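Local coordinates for protein N-acylethanolamine-hydrolyzing acid amidase subunit beta (Caenorhabditis elegans, PDB 6DY3) that probably degrades bioactive fatty acid amides such as N-palmitoylethanolamine to ethanolamine and free fatty acid, as the beta subunit of a self-cleaving lysosomal N-terminal-nucleophile amidase, at residues G16-Y21 against E197-V202; E161-N166 against D172-T177. One frame throughout, in Å; residues are numbered along the deposited sequence.

Contact 1 (G16-Y21 against E197-V202); sequences GRNLDY and EVLSTV
The carboxamide of Asn18 meets Leu199 both at its edge and off one face. In the amide plane, ND2 of Asn18 gives a hydrogen bond to O of Leu199 (2.9 Å, N-H...O 160°), arriving on a carbonyl lone pair. Off one side of that plane lies CD2 of Leu199, 3.5 Å from OD1 of Asn18. CG of Asn18 sits anti to the carbonyl carbon (chi1 -82°), which carries the amide to the leucine carbonyl. ND2 also donates to the carbonyl of Val204 and OD1 accepts from Ser212, so the buried amide is gripped at both ends. The other methyl, CD1 of Leu199, rests against the strand backbone, 3.7 Å from CA of Gly16 and 3.6 Å from N of Arg17.

Arg17, probably important for activity, leaves the strand pointing away from the helix; CD1 of Leu19 lies over one face of its guanidinium, offset toward the rim. NE donates in the guanidinium plane to O of Asn18, from above the carbonyl plane, and NH2 reaches Leu68 O in the second sheet, close to Cys1, the probable nucleophile. In the alpha-beta-beta-alpha sandwich of N-terminal nucleophile hydrolases, strand 13-20 lies between strands 2-7 and 209-215 of one antiparallel sheet, and helix 192-199 packs on its outer side, where Leu199 also touches Ile4 and helix 173-185 lies beside Val198.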
ATOM      1  N   GLY B  16     -10.561  -5.500  -1.950  1.00 35.32           N
ATOM      2  CA  GLY B  16      -9.662  -6.608  -1.683  1.00 35.33           C
ATOM      3  C   GLY B  16      -8.265  -6.277  -2.171  1.00 32.68           C
ATOM      4  O   GLY B  16      -8.094  -5.607  -3.191  1.00 31.92           O
ATOM      5  N   ARG B  17      -7.262  -6.773  -1.454  1.00 30.79           N
ATOM      6  CA  ARG B  17      -5.887  -6.412  -1.762  1.00 29.39           C
ATOM      7  C   ARG B  17      -4.947  -7.541  -1.370  1.00 29.19           C
ATOM      8  O   ARG B  17      -4.938  -7.974  -0.216  1.00 29.92           O
ATOM      9  CB  ARG B  17      -5.492  -5.119  -1.035  1.00 32.62           C
ATOM     10  CG  ARG B  17      -4.335  -4.380  -1.692  1.00 33.92           C
ATOM     11  CD  ARG B  17      -3.000  -4.769  -1.104  1.00 32.89           C
ATOM     12  NE  ARG B  17      -1.923  -4.547  -2.060  1.00 33.43           N
ATOM     13  CZ  ARG B  17      -1.277  -3.402  -2.229  1.00 33.59           C
ATOM     14  NH1 ARG B  17      -1.578  -2.347  -1.494  1.00 34.34           N
ATOM     15  NH2 ARG B  17      -0.315  -3.325  -3.137  1.00 36.18           N
ATOM     16  N   ASN B  18      -4.143  -7.988  -2.326  1.00 30.23           N
ATOM     17  CA  ASN B  18      -3.028  -8.886  -2.070  1.00 28.81           C
ATOM     18  C   ASN B  18      -1.735  -8.115  -2.269  1.00 27.64           C
ATOM     19  O   ASN B  18      -1.612  -7.341  -3.219  1.00 26.91           O
ATOM     20  CB  ASN B  18      -3.056 -10.093  -3.005  1.00 28.82           C
ATOM     21  CG  ASN B  18      -3.994 -11.185  -2.535  1.00 30.27           C
ATOM     22  OD1 ASN B  18      -4.752 -11.004  -1.582  1.00 34.28           O
ATOM     23  ND2 ASN B  18      -3.952 -12.329  -3.206  1.00 29.77           N
ATOM     24  N   LEU B  19      -0.786  -8.305  -1.359  1.00 27.93           N
ATOM     25  CA  LEU B  19       0.526  -7.672  -1.451  1.00 30.11           C
ATOM     26  C   LEU B  19       1.556  -8.739  -1.807  1.00 32.47           C
ATOM     27  O   LEU B  19       1.803  -9.657  -1.017  1.00 33.66           O
ATOM     28  CB  LEU B  19       0.895  -6.981  -0.144  1.00 31.35           C
ATOM     29  CG  LEU B  19       2.205  -6.199  -0.249  1.00 33.93           C
ATOM     30  CD1 LEU B  19       1.908  -4.769  -0.661  1.00 36.44           C
ATOM     31  CD2 LEU B  19       2.991  -6.257   1.051  1.00 34.54           C
ATOM     32  N   ASP B  20       2.147  -8.624  -2.992  1.00 34.78           N
ATOM     33  CA  ASP B  20       3.223  -9.510  -3.417  1.00 35.69           C
ATOM     34  C   ASP B  20       4.558  -8.784  -3.289  1.00 35.30           C
ATOM     35  O   ASP B  20       4.720  -7.665  -3.785  1.00 35.66           O
ATOM     36  CB  ASP B  20       3.004  -9.991  -4.853  1.00 36.66           C
ATOM     37  CG  ASP B  20       1.701 -10.785  -5.022  1.00 37.93           C
ATOM     38  OD1 ASP B  20       1.107 -10.736  -6.119  1.00 38.61           O
ATOM     39  OD2 ASP B  20       1.264 -11.454  -4.060  1.00 39.89           O
ATOM     40  N   TYR B  21       5.509  -9.432  -2.629  1.00 38.20           N
ATOM     41  CA  TYR B  21       6.778  -8.823  -2.261  1.00 38.12           C
ATOM     42  C   TYR B  21       7.864  -9.864  -2.448  1.00 41.00           C
ATOM     43  O   TYR B  21       7.731 -10.987  -1.953  1.00 47.97           O
ATOM     44  CB  TYR B  21       6.732  -8.350  -0.807  1.00 41.32           C
ATOM     45  CG  TYR B  21       7.662  -7.221  -0.440  1.00 39.74           C
ATOM     46  CD1 TYR B  21       7.326  -5.900  -0.712  1.00 36.38           C
ATOM     47  CD2 TYR B  21       8.858  -7.475   0.223  1.00 41.85           C
ATOM     48  CE1 TYR B  21       8.162  -4.866  -0.355  1.00 37.48           C
ATOM     49  CE2 TYR B  21       9.709  -6.440   0.587  1.00 42.43           C
ATOM     50  CZ  TYR B  21       9.354  -5.140   0.297  1.00 41.55           C
ATOM     51  OH  TYR B  21      10.199  -4.117   0.663  1.00 44.14           O
ATOM     52  N   GLU B 197     -12.559 -15.543  -1.300  1.00 44.28           N
ATOM     53  CA  GLU B 197     -12.409 -16.626  -2.270  1.00 44.35           C
ATOM     54  C   GLU B 197     -11.603 -16.173  -3.481  1.00 40.29           C
ATOM     55  O   GLU B 197     -10.756 -16.921  -3.982  1.00 44.53           O
ATOM     56  CB  GLU B 197     -13.780 -17.142  -2.708  1.00 47.86           C
ATOM     57  CG  GLU B 197     -13.712 -18.269  -3.735  1.00 53.72           C
ATOM     58  CD  GLU B 197     -15.080 -18.865  -4.053  1.00 59.99           C
ATOM     59  OE1 GLU B 197     -16.065 -18.487  -3.382  1.00 60.60           O
ATOM     60  OE2 GLU B 197     -15.170 -19.709  -4.974  1.00 61.64           O
ATOM     61  N   VAL B 198     -11.856 -14.955  -3.967  1.00 33.36           N
ATOM     62  CA  VAL B 198     -11.113 -14.430  -5.112  1.00 30.73           C
ATOM     63  C   VAL B 198      -9.639 -14.273  -4.759  1.00 28.47           C
ATOM     64  O   VAL B 198      -8.755 -14.787  -5.454  1.00 27.40           O
ATOM     65  CB  VAL B 198     -11.717 -13.090  -5.578  1.00 30.51           C
ATOM     66  CG1 VAL B 198     -10.883 -12.476  -6.699  1.00 27.76           C
ATOM     67  CG2 VAL B 198     -13.157 -13.275  -6.030  1.00 30.95           C
ATOM     68  N   LEU B 199      -9.352 -13.556  -3.669  1.00 27.83           N
ATOM     69  CA  LEU B 199      -7.966 -13.272  -3.306  1.00 28.66           C
ATOM     70  C   LEU B 199      -7.165 -14.532  -2.989  1.00 27.55           C
ATOM     71  O   LEU B 199      -5.931 -14.499  -3.067  1.00 26.49           O
ATOM     72  CB  LEU B 199      -7.929 -12.312  -2.112  1.00 27.17           C
ATOM     73  CG  LEU B 199      -8.471 -10.905  -2.374  1.00 27.05           C
ATOM     74  CD1 LEU B 199      -8.508 -10.091  -1.091  1.00 27.36           C
ATOM     75  CD2 LEU B 199      -7.657 -10.181  -3.441  1.00 26.15           C
ATOM     76  N   SER B 200      -7.827 -15.635  -2.649  1.00 28.75           N
ATOM     77  CA  SER B 200      -7.149 -16.880  -2.304  1.00 30.17           C
ATOM     78  C   SER B 200      -6.963 -17.812  -3.495  1.00 31.30           C
ATOM     79  O   SER B 200      -6.345 -18.869  -3.339  1.00 32.43           O
ATOM     80  CB  SER B 200      -7.917 -17.613  -1.204  1.00 35.02           C
ATOM     81  OG  SER B 200      -8.020 -16.808  -0.045  1.00 37.01           O
ATOM     82  N   THR B 201      -7.486 -17.456  -4.669  1.00 31.02           N
ATOM     83  CA  THR B 201      -7.336 -18.289  -5.853  1.00 30.96           C
ATOM     84  C   THR B 201      -5.927 -18.174  -6.415  1.00 33.09           C
ATOM     85  O   THR B 201      -5.360 -17.081  -6.500  1.00 33.09           O
ATOM     86  CB  THR B 201      -8.347 -17.892  -6.935  1.00 29.30           C
ATOM     87  OG1 THR B 201      -9.680 -17.962  -6.416  1.00 31.27           O
ATOM     88  CG2 THR B 201      -8.231 -18.804  -8.135  1.00 29.37           C
ATOM     89  N   VAL B 202      -5.359 -19.315  -6.787  1.00 35.79           N
ATOM     90  CA  VAL B 202      -4.051 -19.337  -7.419  1.00 36.31           C
ATOM     91  C   VAL B 202      -4.229 -18.903  -8.875  1.00 34.77           C
ATOM     92  O   VAL B 202      -5.164 -19.355  -9.538  1.00 35.31           O
ATOM     93  CB  VAL B 202      -3.405 -20.733  -7.322  1.00 34.57           C
ATOM     94  CG1 VAL B 202      -2.064 -20.757  -8.034  1.00 34.70           C
ATOM     95  CG2 VAL B 202      -3.237 -21.132  -5.871  1.00 36.07           C
TER

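Contact 2 (E161-N166 against D172-T177); sequences ETNFDN and DDRRIT
Thr162 reaches Asp172 with its hydroxyl and helix 173-185 with its methyl. Its CB lies 3.3 Å from OD2 of Asp172, and OG1, turned between the backbone N and the carbonyl carbon (chi1 60°), donates to that oxygen at 2.8 Å on the anti side of the carboxylate, tilted 30° out of its plane. The other branch, CG2, lies over one face of the Arg174 guanidinium and packs 3.9 Å from CB of Arg175. Asp172 is the N-cap of helix 173-185: OD1 accepts from the backbone N of Arg174, met from above the carboxylate plane. The same carboxylate takes a side-on salt bridge from Arg174, NE to OD1 at 3.3 Å and NH2 to OD2 at 3.0 Å, so each oxygen is held by two donors. With an alanine at Asp172, the hydroxyl of Thr162 and the backbone N-H of Arg174 would probably lose their acceptor, and the Arg174 guanidinium its salt-bridge mate on this side. NH2 of Arg174 also donates to OD1 of Asn163 (3.3 Å, N-H...O 150°), tilted from the amide plane, while NH1 pairs with Asp20. Asn163, probably important for activity, also accepts from N of Cys1 through OD1 and donates to Ala70 O through ND2. The Phe164 ring presents its edge to OD2 of Asp172, with CD2 at 3.6 Å.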
ATOM      1  N   GLU B 161      -6.666  -4.554 -10.820  1.00 33.58           N
ATOM      2  CA  GLU B 161      -5.422  -3.993 -11.318  1.00 36.82           C
ATOM      3  C   GLU B 161      -4.250  -4.658 -10.606  1.00 34.81           C
ATOM      4  O   GLU B 161      -4.348  -5.028  -9.435  1.00 37.70           O
ATOM      5  CB  GLU B 161      -5.395  -2.465 -11.126  1.00 38.44           C
ATOM      6  CG  GLU B 161      -4.386  -1.743 -12.006  1.00 42.94           C
ATOM      7  CD  GLU B 161      -4.536  -2.101 -13.482  1.00 46.35           C
ATOM      8  OE1 GLU B 161      -5.518  -1.641 -14.109  1.00 47.05           O
ATOM      9  OE2 GLU B 161      -3.685  -2.855 -14.009  1.00 46.00           O
ATOM     10  N   THR B 162      -3.135  -4.815 -11.329  1.00 30.93           N
ATOM     11  CA  THR B 162      -1.919  -5.368 -10.742  1.00 28.35           C
ATOM     12  C   THR B 162      -0.801  -4.352 -10.937  1.00 28.43           C
ATOM     13  O   THR B 162      -0.957  -3.203 -10.533  1.00 32.77           O
ATOM     14  CB  THR B 162      -1.616  -6.747 -11.307  1.00 31.45           C
ATOM     15  OG1 THR B 162      -1.434  -6.652 -12.729  1.00 36.14           O
ATOM     16  CG2 THR B 162      -2.738  -7.704 -11.016  1.00 32.22           C
ATOM     17  N   ASN B 163       0.324  -4.747 -11.545  1.00 30.65           N
ATOM     18  CA  ASN B 163       1.538  -3.949 -11.584  1.00 30.14           C
ATOM     19  C   ASN B 163       1.945  -3.483 -12.976  1.00 28.32           C
ATOM     20  O   ASN B 163       2.887  -2.693 -13.087  1.00 33.29           O
ATOM     21  CB  ASN B 163       2.702  -4.758 -10.995  1.00 34.91           C
ATOM     22  CG  ASN B 163       2.508  -5.065  -9.535  1.00 35.12           C
ATOM     23  OD1 ASN B 163       2.588  -6.226  -9.125  1.00 34.96           O
ATOM     24  ND2 ASN B 163       2.256  -4.031  -8.736  1.00 33.76           N
ATOM     25  N   PHE B 164       1.308  -3.961 -14.035  1.00 28.87           N
ATOM     26  CA  PHE B 164       1.820  -3.752 -15.383  1.00 31.78           C
ATOM     27  C   PHE B 164       0.788  -3.040 -16.254  1.00 38.95           C
ATOM     28  O   PHE B 164      -0.304  -2.688 -15.807  1.00 38.84           O
ATOM     29  CB  PHE B 164       2.223  -5.089 -16.009  1.00 34.12           C
ATOM     30  CG  PHE B 164       3.028  -5.972 -15.092  1.00 31.03           C
ATOM     31  CD1 PHE B 164       4.342  -5.669 -14.788  1.00 28.66           C
ATOM     32  CD2 PHE B 164       2.475  -7.119 -14.558  1.00 32.20           C
ATOM     33  CE1 PHE B 164       5.077  -6.475 -13.956  1.00 27.08           C
ATOM     34  CE2 PHE B 164       3.213  -7.934 -13.725  1.00 31.19           C
ATOM     35  CZ  PHE B 164       4.517  -7.610 -13.427  1.00 29.54           C
ATOM     36  N   ASP B 165       1.180  -2.796 -17.508  1.00 49.20           N
ATOM     37  CA  ASP B 165       0.300  -2.230 -18.529  1.00 55.42           C
ATOM     38  C   ASP B 165       0.628  -2.880 -19.873  1.00 50.68           C
ATOM     39  O   ASP B 165       1.545  -3.701 -19.985  1.00 51.90           O
ATOM     40  CB  ASP B 165       0.420  -0.698 -18.580  1.00 57.00           C
ATOM     41  CG  ASP B 165       1.841  -0.221 -18.428  1.00 63.16           C
ATOM     42  OD1 ASP B 165       2.751  -0.908 -18.935  1.00 71.65           O
ATOM     43  OD2 ASP B 165       2.049   0.842 -17.803  1.00 62.16           O
ATOM     44  N   ASN B 166      -0.139  -2.516 -20.896  1.00 43.66           N
ATOM     45  CA  ASN B 166       0.093  -2.965 -22.282  1.00 43.84           C
ATOM     46  C   ASN B 166       0.056  -4.497 -22.310  1.00 43.60           C
ATOM     47  O   ASN B 166      -0.755  -5.108 -21.597  1.00 45.96           O
ATOM     48  CB  ASN B 166       1.375  -2.343 -22.776  1.00 45.40           C
ATOM     49  CG  ASN B 166       1.286  -0.834 -22.860  1.00 48.12           C
ATOM     50  OD1 ASN B 166       0.320  -0.287 -23.401  1.00 48.93           O
ATOM     51  ND2 ASN B 166       2.268  -0.150 -22.286  1.00 48.42           N
ATOM     52  N   ASP B 172      -1.215 -10.984 -17.542  1.00 46.40           N
ATOM     53  CA  ASP B 172      -0.948 -11.260 -16.134  1.00 44.94           C
ATOM     54  C   ASP B 172      -1.934 -12.301 -15.616  1.00 48.22           C
ATOM     55  O   ASP B 172      -3.145 -12.058 -15.572  1.00 51.11           O
ATOM     56  CB  ASP B 172      -1.044  -9.972 -15.317  1.00 40.99           C
ATOM     57  CG  ASP B 172      -0.529 -10.138 -13.884  1.00 39.74           C
ATOM     58  OD1 ASP B 172      -0.409 -11.285 -13.418  1.00 41.29           O
ATOM     59  OD2 ASP B 172      -0.244  -9.121 -13.218  1.00 40.29           O
ATOM     60  N   ASP B 173      -1.413 -13.463 -15.222  1.00 49.18           N
ATOM     61  CA  ASP B 173      -2.279 -14.546 -14.774  1.00 54.89           C
ATOM     62  C   ASP B 173      -3.033 -14.177 -13.502  1.00 50.02           C
ATOM     63  O   ASP B 173      -4.151 -14.659 -13.284  1.00 51.79           O
ATOM     64  CB  ASP B 173      -1.451 -15.811 -14.552  1.00 62.36           C
ATOM     65  CG  ASP B 173      -2.125 -17.058 -15.090  1.00 70.59           C
ATOM     66  OD1 ASP B 173      -3.344 -17.015 -15.372  1.00 73.47           O
ATOM     67  OD2 ASP B 173      -1.427 -18.084 -15.239  1.00 74.22           O
ATOM     68  N   ARG B 174      -2.434 -13.350 -12.642  1.00 40.33           N
ATOM     69  CA  ARG B 174      -3.135 -12.877 -11.452  1.00 36.00           C
ATOM     70  C   ARG B 174      -4.372 -12.074 -11.832  1.00 35.75           C
ATOM     71  O   ARG B 174      -5.456 -12.273 -11.270  1.00 33.19           O
ATOM     72  CB  ARG B 174      -2.204 -12.029 -10.590  1.00 33.18           C
ATOM     73  CG  ARG B 174      -1.000 -12.777 -10.049  1.00 32.29           C
ATOM     74  CD  ARG B 174      -0.034 -11.826  -9.361  1.00 30.26           C
ATOM     75  NE  ARG B 174       0.427 -10.782 -10.269  1.00 31.04           N
ATOM     76  CZ  ARG B 174       1.203  -9.763  -9.915  1.00 27.64           C
ATOM     77  NH1 ARG B 174       1.607  -9.641  -8.659  1.00 24.81           N
ATOM     78  NH2 ARG B 174       1.570  -8.861 -10.816  1.00 27.72           N
ATOM     79  N   ARG B 175      -4.222 -11.146 -12.778  1.00 37.06           N
ATOM     80  CA  ARG B 175      -5.347 -10.306 -13.173  1.00 38.53           C
ATOM     81  C   ARG B 175      -6.400 -11.106 -13.926  1.00 37.24           C
ATOM     82  O   ARG B 175      -7.601 -10.934 -13.691  1.00 36.87           O
ATOM     83  CB  ARG B 175      -4.845  -9.140 -14.022  1.00 40.82           C
ATOM     84  CG  ARG B 175      -5.892  -8.079 -14.300  1.00 39.80           C
ATOM     85  CD  ARG B 175      -5.296  -6.867 -14.999  1.00 37.89           C
ATOM     86  NE  ARG B 175      -6.316  -5.863 -15.265  1.00 37.17           N
ATOM     87  CZ  ARG B 175      -7.094  -5.863 -16.340  1.00 43.13           C
ATOM     88  NH1 ARG B 175      -6.970  -6.807 -17.262  1.00 44.24           N
ATOM     89  NH2 ARG B 175      -8.002  -4.913 -16.497  1.00 49.76           N
ATOM     90  N   ILE B 176      -5.974 -11.994 -14.826  1.00 35.03           N
ATOM     91  CA  ILE B 176      -6.924 -12.797 -15.596  1.00 38.01           C
ATOM     92  C   ILE B 176      -7.748 -13.682 -14.670  1.00 35.40           C
ATOM     93  O   ILE B 176      -8.975 -13.776 -14.796  1.00 32.79           O
ATOM     94  CB  ILE B 176      -6.183 -13.632 -16.658  1.00 40.55           C
ATOM     95  CG1 ILE B 176      -5.463 -12.714 -17.651  1.00 42.58           C
ATOM     96  CG2 ILE B 176      -7.153 -14.559 -17.387  1.00 37.93           C
ATOM     97  CD1 ILE B 176      -4.451 -13.425 -18.516  1.00 43.16           C
ATOM     98  N   THR B 177      -7.083 -14.362 -13.736  1.00 37.26           N
ATOM     99  CA  THR B 177      -7.785 -15.276 -12.845  1.00 39.43           C
ATOM    100  C   THR B 177      -8.798 -14.536 -11.982  1.00 39.41           C
ATOM    101  O   THR B 177      -9.943 -14.979 -11.832  1.00 46.07           O
ATOM    102  CB  THR B 177      -6.776 -16.021 -11.973  1.00 40.66           C
ATOM    103  OG1 THR B 177      -5.904 -16.788 -12.813  1.00 43.65           O
ATOM    104  CG2 THR B 177      -7.482 -16.939 -10.981  1.00 38.91           C
TER

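From the N-terminal Cys1 the chain runs through strand 2-7 to strand 13-20, the first half of contact 1. Its partner comes only after about 175 residues, so contact 1 closes a long loop and fastens helix 192-199, which follows helix 173-185, onto the strand next to strand 2-7. Within that span, contact 2 closes a much shorter loop, joining the segment after strand 158-161 to the start of helix 173-185 around helix 166-170. The two do not cross. Their centres are 12 Å apart, and they are joined by the salt bridge of Arg174 NH1 with Asp20 OD1 (2.8 Å) and by methyl packing of Thr201 on Thr177. Asp20 also accepts from N of Cys1.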